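Local structure of putative peptide ABC-transport system periplasmic peptide-binding protein (Campylobacter jejuni, 4OEV) at residues Ile197-Ser201 with Ser339-Leu343; Ala280-Pro286 with Phe456-Leu460; Glu334-Asn340 with Lys363-Ala369; Arg344-Ala348 with Phe380-Trp384. The protein binds nickel(II) outside the cytoplasm for an ABC-type importer and belongs to a solute-binding family generally assigned to peptide transport. All coordinates share one frame; numbering follows the deposited sequence.

Interaction 1. Residues Ile197-Ser201 with Ser339-Leu343; sequences IFDPS and SNDPL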
loop_
_atom_site.group_PDB
_atom_site.type_symbol
_atom_site.label_atom_id
_atom_site.label_comp_id
_atom_site.label_asym_id
_atom_site.label_seq_id
_atom_site.Cartn_x
_atom_site.Cartn_y
_atom_site.Cartn_z
ATOM N N ILE A 197 12.432 6.657 9.618
ATOM C CA ILE A 197 12.932 7.880 8.947
ATOM C C ILE A 197 12.057 8.204 7.758
ATOM O O ILE A 197 12.195 7.577 6.691
ATOM C CB ILE A 197 14.413 7.732 8.506
ATOM C CG1 ILE A 197 15.296 7.433 9.712
ATOM C CG2 ILE A 197 14.889 9.018 7.775
ATOM C CD1 ILE A 197 16.787 7.185 9.353
ATOM N N PHE A 198 11.157 9.184 7.924
ATOM C CA PHE A 198 10.154 9.429 6.890
ATOM C C PHE A 198 10.588 10.488 5.863
ATOM O O PHE A 198 9.823 10.810 4.951
ATOM C CB PHE A 198 8.791 9.780 7.539
ATOM C CG PHE A 198 8.638 11.226 8.061
ATOM C CD1 PHE A 198 9.729 12.045 8.355
ATOM C CD2 PHE A 198 7.348 11.748 8.275
ATOM C CE1 PHE A 198 9.551 13.347 8.836
ATOM C CE2 PHE A 198 7.161 13.048 8.757
ATOM C CZ PHE A 198 8.272 13.855 9.033
ATOM N N ASP A 199 11.803 11.012 6.013
ATOM C CA ASP A 199 12.360 12.007 5.083
ATOM C C ASP A 199 13.661 11.443 4.501
ATOM O O ASP A 199 14.589 11.201 5.250
ATOM C CB ASP A 199 12.606 13.330 5.809
ATOM C CG ASP A 199 13.116 14.449 4.889
ATOM O OD1 ASP A 199 12.757 15.615 5.152
ATOM O OD2 ASP A 199 13.858 14.178 3.911
ATOM N N PRO A 200 13.696 11.181 3.177
ATOM C CA PRO A 200 14.827 10.531 2.493
ATOM C C PRO A 200 16.124 11.370 2.503
ATOM O O PRO A 200 17.236 10.810 2.347
ATOM C CB PRO A 200 14.324 10.367 1.049
ATOM C CG PRO A 200 13.272 11.535 0.879
ATOM C CD PRO A 200 12.630 11.614 2.235
ATOM N N SER A 201 16.020 12.680 2.702
ATOM C CA SER A 201 17.249 13.463 2.799
ATOM C C SER A 201 17.948 13.103 4.126
ATOM O O SER A 201 19.180 13.117 4.241
ATOM C CB SER A 201 16.942 14.974 2.698
ATOM O OG SER A 201 16.242 15.418 3.851
ATOM N N SER A 339 5.279 17.040 3.096
ATOM C CA SER A 339 6.473 17.884 2.954
ATOM C C SER A 339 7.774 17.111 3.125
ATOM O O SER A 339 8.822 17.585 2.692
ATOM C CB SER A 339 6.423 19.069 3.926
ATOM O OG SER A 339 6.359 18.630 5.267
ATOM N N ASN A 340 7.703 15.938 3.765
ATOM C CA ASN A 340 8.873 15.070 3.948
ATOM C C ASN A 340 9.137 14.211 2.711
ATOM O O ASN A 340 10.111 13.437 2.667
ATOM C CB ASN A 340 8.668 14.163 5.156
ATOM C CG ASN A 340 7.346 13.386 5.061
ATOM O OD1 ASN A 340 6.280 13.975 5.054
ATOM N ND2 ASN A 340 7.427 12.080 4.966
ATOM N N ASP A 341 8.252 14.299 1.720
ATOM C CA ASP A 341 8.445 13.538 0.467
ATOM C C ASP A 341 8.726 14.487 -0.718
ATOM O O ASP A 341 7.789 15.130 -1.241
ATOM C CB ASP A 341 7.228 12.682 0.181
ATOM C CG ASP A 341 7.441 11.706 -0.985
ATOM O OD1 ASP A 341 8.288 11.993 -1.866
ATOM O OD2 ASP A 341 6.750 10.645 -0.993
ATOM N N PRO A 342 10.000 14.528 -1.168
ATOM C CA PRO A 342 10.386 15.539 -2.150
ATOM C C PRO A 342 9.696 15.296 -3.469
ATOM O O PRO A 342 9.441 16.283 -4.170
ATOM C CB PRO A 342 11.903 15.383 -2.284
ATOM C CG PRO A 342 12.187 13.899 -1.926
ATOM C CD PRO A 342 11.120 13.609 -0.834
ATOM N N LEU A 343 9.356 14.040 -3.765
ATOM C CA LEU A 343 8.694 13.706 -5.019
ATOM C C LEU A 343 7.299 14.315 -5.061
ATOM O O LEU A 343 6.889 14.938 -6.062
ATOM C CB LEU A 343 8.647 12.201 -5.206
ATOM C CG LEU A 343 7.913 11.766 -6.472
ATOM C CD1 LEU A 343 8.520 12.486 -7.668
ATOM C CD2 LEU A 343 8.080 10.285 -6.648
#
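Two capped helix N-termini, each begun by an Asp-Pro pair, meet where Asp199-Pro200 packs against Asn340 and Pro342. Helix 200-208 follows strand 191-196, helix 342-357 follows strand 329-338, and those strands lie in different sheets. The contact is consistent with a bridge between the two lobes of a solute-binding protein, at the surface, with the Asn340 side chain about 10 Å from the bound nickel ion.

Asn340 does most of the work. Its first torsion puts CG between the backbone N and the carbonyl carbon (chi1 53°), which turns the amide back over the Phe198 ring. The two planes lie nearly parallel, 16° apart, and the amide is stacked toward the rim of the ring, while Asn340 CB sits above the centroid at 3.8 Å in a CH-pi contact. From there Asn340 ND2 gives an almost perfectly straight hydrogen bond to Phe198 O, 2.7 Å long. The acceptor lies in the amide plane, but the donor stands well above the plane of the Phe198 carbonyl. Asn340 OD1 is taken by Ala369 N, so both ends of the amide are held and its rotation is fixed.

Pro200 CD packs 3.1 Å from Asn340 O, and Asp199 CA makes a CA-H...O contact with the same oxygen. Alongside, the proline rings press together tightly, with Pro200 CG 3.4 Å from Pro342 CD. Each aspartate caps its own helix: Asp341 OD1 accepts from Leu343 N, while Asp199 OD2 takes Ser201 N at 2.9 Å and Ser201 OG at 2.7 Å.

Interaction 2. Residues Ala280-Pro286 with Phe456-Leu460; sequences AFVANHP and FLAYL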
loop_
_atom_site.group_PDB
_atom_site.type_symbol
_atom_site.label_atom_id
_atom_site.label_comp_id
_atom_site.label_asym_id
_atom_site.label_seq_id
_atom_site.Cartn_x
_atom_site.Cartn_y
_atom_site.Cartn_z
ATOM N N ALA A 280 10.236 5.916 -13.514
ATOM C CA ALA A 280 8.768 5.933 -13.443
ATOM C C ALA A 280 8.155 5.721 -14.826
ATOM O O ALA A 280 8.843 5.868 -15.838
ATOM C CB ALA A 280 8.292 7.240 -12.844
ATOM N N PHE A 281 6.872 5.379 -14.875
ATOM C CA PHE A 281 6.179 5.381 -16.148
ATOM C C PHE A 281 4.828 6.067 -15.930
ATOM O O PHE A 281 4.318 6.119 -14.799
ATOM C CB PHE A 281 6.064 3.961 -16.788
ATOM C CG PHE A 281 5.023 3.010 -16.177
ATOM C CD1 PHE A 281 3.659 3.104 -16.505
ATOM C CD2 PHE A 281 5.435 1.912 -15.386
ATOM C CE1 PHE A 281 2.720 2.185 -15.965
ATOM C CE2 PHE A 281 4.522 0.984 -14.859
ATOM C CZ PHE A 281 3.168 1.113 -15.139
ATOM N N VAL A 282 4.314 6.683 -16.994
ATOM C CA VAL A 282 3.038 7.410 -16.901
ATOM C C VAL A 282 1.911 6.467 -16.454
ATOM O O VAL A 282 1.785 5.373 -17.010
ATOM C CB VAL A 282 2.650 8.058 -18.227
ATOM C CG1 VAL A 282 1.268 8.754 -18.077
ATOM C CG2 VAL A 282 3.753 9.050 -18.684
ATOM N N ALA A 283 1.125 6.895 -15.453
ATOM C CA ALA A 283 -0.039 6.183 -14.960
ATOM C C ALA A 283 -1.350 6.779 -15.493
ATOM O O ALA A 283 -1.482 7.995 -15.656
ATOM C CB ALA A 283 -0.069 6.184 -13.416
ATOM N N ASN A 284 -2.325 5.905 -15.696
ATOM C CA ASN A 284 -3.663 6.271 -16.153
ATOM C C ASN A 284 -4.734 5.592 -15.328
ATOM O O ASN A 284 -5.847 6.078 -15.227
ATOM C CB ASN A 284 -3.826 5.888 -17.633
ATOM C CG ASN A 284 -3.207 6.905 -18.547
ATOM O OD1 ASN A 284 -3.541 8.095 -18.459
ATOM N ND2 ASN A 284 -2.299 6.453 -19.436
ATOM N N HIS A 285 -4.403 4.456 -14.736
ATOM C CA HIS A 285 -5.389 3.787 -13.874
ATOM C C HIS A 285 -4.664 2.898 -12.833
ATOM O O HIS A 285 -3.441 2.811 -12.868
ATOM C CB HIS A 285 -6.400 3.012 -14.735
ATOM C CG HIS A 285 -5.908 1.702 -15.280
ATOM N ND1 HIS A 285 -5.640 0.605 -14.484
ATOM C CD2 HIS A 285 -5.736 1.286 -16.557
ATOM C CE1 HIS A 285 -5.273 -0.406 -15.239
ATOM N NE2 HIS A 285 -5.327 -0.026 -16.504
ATOM N N PRO A 286 -5.399 2.294 -11.874
ATOM C CA PRO A 286 -4.660 1.810 -10.693
ATOM C C PRO A 286 -4.239 0.338 -10.755
ATOM O O PRO A 286 -3.694 -0.205 -9.766
ATOM C CB PRO A 286 -5.659 2.026 -9.570
ATOM C CG PRO A 286 -6.975 1.766 -10.219
ATOM C CD PRO A 286 -6.850 2.146 -11.685
ATOM N N PHE A 456 -4.319 10.526 -12.345
ATOM C CA PHE A 456 -3.226 9.539 -12.189
ATOM C C PHE A 456 -1.967 10.132 -12.814
ATOM O O PHE A 456 -2.042 10.721 -13.879
ATOM C CB PHE A 456 -3.549 8.216 -12.835
ATOM C CG PHE A 456 -4.471 7.366 -12.029
ATOM C CD1 PHE A 456 -3.953 6.339 -11.234
ATOM C CD2 PHE A 456 -5.823 7.568 -12.056
ATOM C CE1 PHE A 456 -4.778 5.514 -10.486
ATOM C CE2 PHE A 456 -6.688 6.720 -11.265
ATOM C CZ PHE A 456 -6.135 5.704 -10.507
ATOM N N LEU A 457 -0.823 9.955 -12.173
ATOM C CA LEU A 457 0.389 10.619 -12.677
ATOM C C LEU A 457 1.435 9.596 -13.099
ATOM O O LEU A 457 1.765 9.517 -14.281
ATOM C CB LEU A 457 0.933 11.561 -11.610
ATOM C CG LEU A 457 -0.047 12.700 -11.297
ATOM C CD1 LEU A 457 0.356 13.406 -9.981
ATOM C CD2 LEU A 457 -0.022 13.709 -12.459
ATOM N N ALA A 458 1.949 8.780 -12.168
ATOM C CA ALA A 458 3.024 7.887 -12.555
ATOM C C ALA A 458 3.157 6.655 -11.629
ATOM O O ALA A 458 2.883 6.743 -10.435
ATOM C CB ALA A 458 4.344 8.630 -12.580
ATOM N N TYR A 459 3.601 5.549 -12.207
ATOM C CA TYR A 459 4.047 4.369 -11.454
ATOM C C TYR A 459 5.548 4.506 -11.166
ATOM O O TYR A 459 6.289 4.952 -12.023
ATOM C CB TYR A 459 3.787 3.096 -12.244
ATOM C CG TYR A 459 2.348 2.607 -12.139
ATOM C CD1 TYR A 459 1.994 1.602 -11.247
ATOM C CD2 TYR A 459 1.362 3.113 -12.970
ATOM C CE1 TYR A 459 0.670 1.124 -11.166
ATOM C CE2 TYR A 459 0.028 2.661 -12.886
ATOM C CZ TYR A 459 -0.306 1.665 -11.997
ATOM O OH TYR A 459 -1.612 1.221 -11.919
ATOM N N LEU A 460 5.964 4.180 -9.943
ATOM C CA LEU A 460 7.340 4.396 -9.502
ATOM C C LEU A 460 8.222 3.140 -9.467
ATOM O O LEU A 460 7.751 2.032 -9.123
ATOM C CB LEU A 460 7.322 5.003 -8.105
ATOM C CG LEU A 460 6.453 6.204 -7.886
ATOM C CD1 LEU A 460 6.599 6.600 -6.431
ATOM C CD2 LEU A 460 6.926 7.376 -8.824
#
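The rings of Phe281 and Tyr459 run side by side, their planes only 11° apart, but offset so that little of one ring faces the other. What lies over the Phe281 face is Tyr459 CB, 3.6 Å from the ring centroid. Phe281 gets there because its CG sits between the backbone N and the carbonyl carbon (chi1 76°), folding the ring across the neighbouring strand. Beyond it, Tyr459 CD2 rests on Ala283 CB at 3.4 Å, and the phenol ends in a hydrogen bond from Tyr459 OH to His285 O of 2.6 Å, in the carbonyl plane and on a lone pair. Glu288 N is a second partner of that hydroxyl.

Underneath, strands 280-282 and 454-467 pair antiparallel; Phe281 and Tyr459 form a hydrogen-bonded pair. A classic beta bulge interrupts the long strand, Leu457 and Ala458 both facing Arg242 of strand 241-246, and Leu457 O takes Ala283 N at 2.9 Å.

Just before the bulge, the Phe456 ring carries His285 CA over the centre of one face, 3.8 Å from the centroid, while Pro286 CB meets Phe456 CE1 at 3.7 Å. The carbonyl oxygens of Ala283 and Phe456 lie close together, and Lys268 NZ bonds to both.

Interaction 3. Residues Glu334-Asn340 with Lys363-Ala369; sequences EIWAMSN and KVVAKPA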
loop_
_atom_site.group_PDB
_atom_site.type_symbol
_atom_site.label_atom_id
_atom_site.label_comp_id
_atom_site.label_asym_id
_atom_site.label_seq_id
_atom_site.Cartn_x
_atom_site.Cartn_y
_atom_site.Cartn_z
ATOM N N GLU A 334 -6.924 24.042 -2.927
ATOM C CA GLU A 334 -5.582 23.765 -2.409
ATOM C C GLU A 334 -5.081 22.412 -2.844
ATOM O O GLU A 334 -5.868 21.481 -3.014
ATOM C CB GLU A 334 -5.559 23.849 -0.898
ATOM C CG GLU A 334 -5.906 25.215 -0.393
ATOM C CD GLU A 334 -6.076 25.253 1.098
ATOM O OE1 GLU A 334 -6.015 26.377 1.630
ATOM O OE2 GLU A 334 -6.292 24.164 1.723
ATOM N N ILE A 335 -3.769 22.309 -3.049
ATOM C CA ILE A 335 -3.143 21.014 -3.338
ATOM C C ILE A 335 -2.193 20.685 -2.188
ATOM O O ILE A 335 -1.226 21.416 -1.975
ATOM C CB ILE A 335 -2.355 21.056 -4.662
ATOM C CG1 ILE A 335 -3.263 21.454 -5.829
ATOM C CG2 ILE A 335 -1.695 19.735 -4.932
ATOM C CD1 ILE A 335 -2.453 21.962 -7.053
ATOM N N TRP A 336 -2.458 19.615 -1.439
ATOM C CA TRP A 336 -1.645 19.302 -0.274
ATOM C C TRP A 336 -0.636 18.180 -0.562
ATOM O O TRP A 336 -0.965 17.198 -1.241
ATOM C CB TRP A 336 -2.549 18.902 0.901
ATOM C CG TRP A 336 -3.255 20.088 1.552
ATOM C CD1 TRP A 336 -4.173 20.942 0.967
ATOM C CD2 TRP A 336 -3.104 20.532 2.901
ATOM N NE1 TRP A 336 -4.585 21.893 1.879
ATOM C CE2 TRP A 336 -3.946 21.663 3.070
ATOM C CE3 TRP A 336 -2.324 20.097 3.983
ATOM C CZ2 TRP A 336 -4.039 22.347 4.279
ATOM C CZ3 TRP A 336 -2.411 20.794 5.192
ATOM C CH2 TRP A 336 -3.270 21.898 5.323
ATOM N N ALA A 337 0.594 18.325 -0.062
ATOM C CA ALA A 337 1.621 17.297 -0.270
ATOM C C ALA A 337 2.320 17.023 1.034
ATOM O O ALA A 337 2.496 17.933 1.853
ATOM C CB ALA A 337 2.680 17.736 -1.357
ATOM N N MET A 338 2.720 15.759 1.223
ATOM C CA MET A 338 3.607 15.404 2.322
ATOM C C MET A 338 4.946 16.130 2.176
ATOM O O MET A 338 5.672 15.840 1.227
ATOM C CB MET A 338 3.852 13.894 2.329
ATOM C CG MET A 338 2.587 13.028 2.482
ATOM S SD MET A 338 3.122 11.340 2.346
ATOM C CE MET A 338 1.605 10.395 2.631
ATOM N N SER A 339 5.279 17.040 3.096
ATOM C CA SER A 339 6.473 17.884 2.954
ATOM C C SER A 339 7.774 17.111 3.125
ATOM O O SER A 339 8.822 17.585 2.692
ATOM C CB SER A 339 6.423 19.069 3.926
ATOM O OG SER A 339 6.359 18.630 5.267
ATOM N N ASN A 340 7.703 15.938 3.765
ATOM C CA ASN A 340 8.873 15.070 3.948
ATOM C C ASN A 340 9.137 14.211 2.711
ATOM O O ASN A 340 10.111 13.437 2.667
ATOM C CB ASN A 340 8.668 14.163 5.156
ATOM C CG ASN A 340 7.346 13.386 5.061
ATOM O OD1 ASN A 340 6.280 13.975 5.054
ATOM N ND2 ASN A 340 7.427 12.080 4.966
ATOM N N LYS A 363 -3.198 26.606 -4.700
ATOM C CA LYS A 363 -2.234 26.928 -3.661
ATOM C C LYS A 363 -1.575 25.671 -3.172
ATOM O O LYS A 363 -2.296 24.750 -2.749
ATOM C CB LYS A 363 -2.949 27.622 -2.496
ATOM C CG LYS A 363 -2.036 27.960 -1.322
ATOM C CD LYS A 363 -2.840 28.494 -0.146
ATOM C CE LYS A 363 -1.940 28.734 1.058
ATOM N NZ LYS A 363 -2.667 29.394 2.196
ATOM N N VAL A 364 -0.247 25.605 -3.178
ATOM C CA VAL A 364 0.391 24.363 -2.698
ATOM C C VAL A 364 0.599 24.437 -1.187
ATOM O O VAL A 364 1.100 25.420 -0.657
ATOM C CB VAL A 364 1.714 24.073 -3.432
ATOM C CG1 VAL A 364 2.408 22.824 -2.835
ATOM C CG2 VAL A 364 1.435 23.820 -4.922
ATOM N N VAL A 365 0.138 23.410 -0.474
ATOM C CA VAL A 365 0.305 23.391 0.967
ATOM C C VAL A 365 1.099 22.131 1.346
ATOM O O VAL A 365 0.600 21.035 1.234
ATOM C CB VAL A 365 -1.068 23.419 1.688
ATOM C CG1 VAL A 365 -0.869 23.470 3.210
ATOM C CG2 VAL A 365 -1.951 24.608 1.142
ATOM N N ALA A 366 2.328 22.307 1.808
ATOM C CA ALA A 366 3.194 21.145 2.103
ATOM C C ALA A 366 3.360 21.058 3.612
ATOM O O ALA A 366 3.830 22.015 4.218
ATOM C CB ALA A 366 4.563 21.302 1.376
ATOM N N LYS A 367 2.912 19.953 4.215
ATOM C CA LYS A 367 3.017 19.731 5.669
ATOM C C LYS A 367 3.492 18.277 5.901
ATOM O O LYS A 367 3.324 17.434 5.025
ATOM C CB LYS A 367 1.663 19.967 6.357
ATOM C CG LYS A 367 1.088 21.394 6.210
ATOM C CD LYS A 367 1.840 22.425 7.023
ATOM C CE LYS A 367 1.288 23.828 6.801
ATOM N NZ LYS A 367 2.169 24.888 7.395
ATOM N N PRO A 368 4.063 17.976 7.078
ATOM C CA PRO A 368 4.619 16.629 7.334
ATOM C C PRO A 368 3.563 15.534 7.311
ATOM O O PRO A 368 2.515 15.738 7.907
ATOM C CB PRO A 368 5.203 16.750 8.747
ATOM C CG PRO A 368 5.413 18.195 8.952
ATOM C CD PRO A 368 4.296 18.881 8.211
ATOM N N ALA A 369 3.842 14.405 6.655
ATOM C CA ALA A 369 2.962 13.234 6.673
ATOM C C ALA A 369 2.474 12.992 8.083
ATOM O O ALA A 369 3.215 13.209 9.030
ATOM C CB ALA A 369 3.693 11.980 6.147
#
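Lys367 O takes a 2.8 Å hydrogen bond from Ser339 N just as the two strands end. A bond of the same length, Val365 N to Ile335 O, sits further back in the pairing.

On one face of the sheet, Val365 CG1 lies over one face of the six-membered ring of Trp336, 3.4 Å from its centroid and almost on the ring normal. With CG beside the backbone N (chi1 -75°), the indole lies flat over the valine, and Trp336 NE1 donates within its ring plane to Glu334 OE2 at 2.8 Å, which fixes the indole's rotation. Lys367 CG rests against Trp336 CZ3 at 3.7 Å.

These parallel strands, 329-338 and 361-367, are the two arms of a beta-alpha-beta unit whose crossover is helix 342-357. The helix covers the opposite face, where Ile335 and Val364 both touch Ala348.

Beyond the strand ends, Ala369 N bonds nearly straight to Asn340 OD1 at 2.9 Å, while the amide's ND2 goes to Phe198 O. Nearby, Met338, a residue of the oxalate pocket, rests its SD on Ala369 CB, 3.9 Å away.

Interaction 4. Residues Arg344-Ala348 with Phe380-Trp384; sequences RVSLA and FLIGW. With OXL (oxalate ion), chain D.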
loop_
_atom_site.group_PDB
_atom_site.type_symbol
_atom_site.label_atom_id
_atom_site.label_comp_id
_atom_site.label_asym_id
_atom_site.label_seq_id
_atom_site.Cartn_x
_atom_site.Cartn_y
_atom_site.Cartn_z
ATOM N N ARG A 344 6.594 14.200 -3.946
ATOM C CA ARG A 344 5.226 14.714 -3.878
ATOM C C ARG A 344 5.209 16.231 -3.855
ATOM O O ARG A 344 4.342 16.848 -4.496
ATOM C CB ARG A 344 4.497 14.142 -2.654
ATOM C CG ARG A 344 4.610 12.639 -2.553
ATOM C CD ARG A 344 3.524 12.088 -1.650
ATOM N NE ARG A 344 3.718 10.703 -1.191
ATOM C CZ ARG A 344 2.715 9.857 -0.903
ATOM N NH1 ARG A 344 2.961 8.628 -0.437
ATOM N NH2 ARG A 344 1.452 10.219 -1.116
ATOM N N VAL A 345 6.149 16.853 -3.135
ATOM C CA VAL A 345 6.275 18.305 -3.162
ATOM C C VAL A 345 6.518 18.800 -4.587
ATOM O O VAL A 345 5.875 19.780 -5.031
ATOM C CB VAL A 345 7.432 18.818 -2.267
ATOM C CG1 VAL A 345 7.684 20.317 -2.526
ATOM C CG2 VAL A 345 7.143 18.501 -0.790
ATOM N N SER A 346 7.437 18.141 -5.301
ATOM C CA SER A 346 7.736 18.526 -6.683
ATOM C C SER A 346 6.508 18.374 -7.556
ATOM O O SER A 346 6.188 19.234 -8.360
ATOM C CB SER A 346 8.883 17.698 -7.255
ATOM O OG SER A 346 10.121 18.129 -6.699
ATOM N N LEU A 347 5.818 17.250 -7.404
ATOM C CA LEU A 347 4.596 17.038 -8.153
ATOM C C LEU A 347 3.485 18.057 -7.885
ATOM O O LEU A 347 2.808 18.461 -8.831
ATOM C CB LEU A 347 4.061 15.617 -7.862
ATOM C CG LEU A 347 4.866 14.509 -8.537
ATOM C CD1 LEU A 347 4.341 13.150 -7.983
ATOM C CD2 LEU A 347 4.808 14.585 -10.060
ATOM N N ALA A 348 3.284 18.463 -6.621
ATOM C CA ALA A 348 2.282 19.460 -6.273
ATOM C C ALA A 348 2.635 20.804 -6.939
ATOM O O ALA A 348 1.742 21.552 -7.383
ATOM C CB ALA A 348 2.182 19.636 -4.781
ATOM N N PHE A 380 -4.993 16.167 -2.771
ATOM C CA PHE A 380 -3.895 15.553 -2.023
ATOM C C PHE A 380 -3.031 14.731 -2.975
ATOM O O PHE A 380 -3.574 13.988 -3.793
ATOM C CB PHE A 380 -4.479 14.648 -0.882
ATOM C CG PHE A 380 -3.433 13.980 -0.031
ATOM C CD1 PHE A 380 -2.727 14.706 0.918
ATOM C CD2 PHE A 380 -3.178 12.614 -0.174
ATOM C CE1 PHE A 380 -1.765 14.074 1.715
ATOM C CE2 PHE A 380 -2.214 11.972 0.631
ATOM C CZ PHE A 380 -1.499 12.707 1.551
ATOM N N LEU A 381 -1.698 14.881 -2.888
ATOM C CA LEU A 381 -0.781 14.136 -3.738
ATOM C C LEU A 381 -0.658 12.740 -3.102
ATOM O O LEU A 381 0.175 12.556 -2.228
ATOM C CB LEU A 381 0.597 14.825 -3.818
ATOM C CG LEU A 381 1.323 14.635 -5.162
ATOM C CD1 LEU A 381 1.495 13.173 -5.497
ATOM C CD2 LEU A 381 0.542 15.282 -6.283
ATOM N N ILE A 382 -1.500 11.823 -3.558
ATOM C CA ILE A 382 -1.782 10.510 -2.921
ATOM C C ILE A 382 -1.012 9.382 -3.618
ATOM O O ILE A 382 -0.449 9.597 -4.693
ATOM C CB ILE A 382 -3.314 10.229 -3.005
ATOM C CG1 ILE A 382 -3.776 9.150 -1.975
ATOM C CG2 ILE A 382 -3.650 9.688 -4.448
ATOM C CD1 ILE A 382 -5.291 9.156 -1.792
ATOM N N GLY A 383 -0.957 8.161 -3.025
ATOM C CA GLY A 383 -0.293 7.081 -3.715
ATOM C C GLY A 383 -0.974 5.779 -3.165
ATOM O O GLY A 383 -1.478 5.828 -2.045
ATOM N N TRP A 384 -1.041 4.715 -3.968
ATOM C CA TRP A 384 -1.535 3.368 -3.522
ATOM C C TRP A 384 -0.916 2.357 -4.432
ATOM O O TRP A 384 -0.303 2.725 -5.413
ATOM C CB TRP A 384 -3.077 3.223 -3.619
ATOM C CG TRP A 384 -3.866 4.144 -2.784
ATOM C CD1 TRP A 384 -4.674 5.184 -3.223
ATOM C CD2 TRP A 384 -3.939 4.144 -1.377
ATOM N NE1 TRP A 384 -5.226 5.828 -2.135
ATOM C CE2 TRP A 384 -4.809 5.185 -0.996
ATOM C CE3 TRP A 384 -3.397 3.318 -0.380
ATOM C CZ2 TRP A 384 -5.116 5.443 0.342
ATOM C CZ3 TRP A 384 -3.694 3.594 0.945
ATOM C CH2 TRP A 384 -4.558 4.626 1.285
HETATM C C1 OXL D . -0.483 7.842 0.540
HETATM C C2 OXL D . -1.568 7.051 1.262
HETATM O O1 OXL D . -0.721 8.855 -0.243
HETATM O O2 OXL D . -2.603 7.677 1.554
HETATM O O3 OXL D . 0.688 7.485 0.781
HETATM O O4 OXL D . -1.377 5.853 1.695
#
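Arg344 leaves its helix with CG beside the backbone N (chi1 -50°) and then runs extended to NE, which carries the guanidinium past Leu381 to the bound oxalate. Its NH2 works twice: it donates to Leu381 O at 2.9 Å, in the carbonyl plane and on a lone pair, and to oxalate O1 at 2.7 Å. Both acceptors lie at the guanidinium edge. Arg344 NH1 reaches oxalate O3 at 2.8 Å, so the arginine grips both oxygens of one carboxylate. Asp341 OD2 holds NE in a salt bridge, leaving each guanidinium nitrogen engaged and the group's rotation fixed.

Helix 342-357 here crosses over strand 379-384, whose Phe380, Ile382, Gly383 and Trp384 line the ligand pocket of this solute-binding protein. His26, His480 and His481 bind the nickel ion, about 4 Å from the Arg344 side chain. The positive guanidinium would probably favour the doubly charged oxalate.

The strand adds its own contacts. Gly383 N makes a weak bond to oxalate O1, and Phe380 turns its ring edge to the same oxygen, CE2 standing 3.6 Å from O1. Trp384 lays one face under the other carboxylate, with CZ3 at 3.3 Å from oxalate O4. Behind the polar cluster, the side chains of Leu347 and Leu381 cross at about a right angle, their CD1 atoms 3.8 Å apart.

Overall arrangement
Three contacts gather round one beta-alpha-beta unit. Interaction 3 pairs its strands, interaction 1 meets the start of helix 342-357, and interaction 4 packs that helix on strand 379-384. The centres of 3 and 4 lie about 8 Å apart, those of 1 and 3 or of 1 and 4 about 12 Å. Interactions 1 and 3 share Ser339 and Asn340. Interaction 2, its centre about 12 Å from that of interaction 4, shares the sheet of strand 379-384. Along the chain, 1 closes before 4 opens, segments of 1 and 2 alternate, as do those of 3 and 4, and 3 and 4 nest inside the loop closed by 2. Together 3 and 4 supply six oxalate-pocket residues.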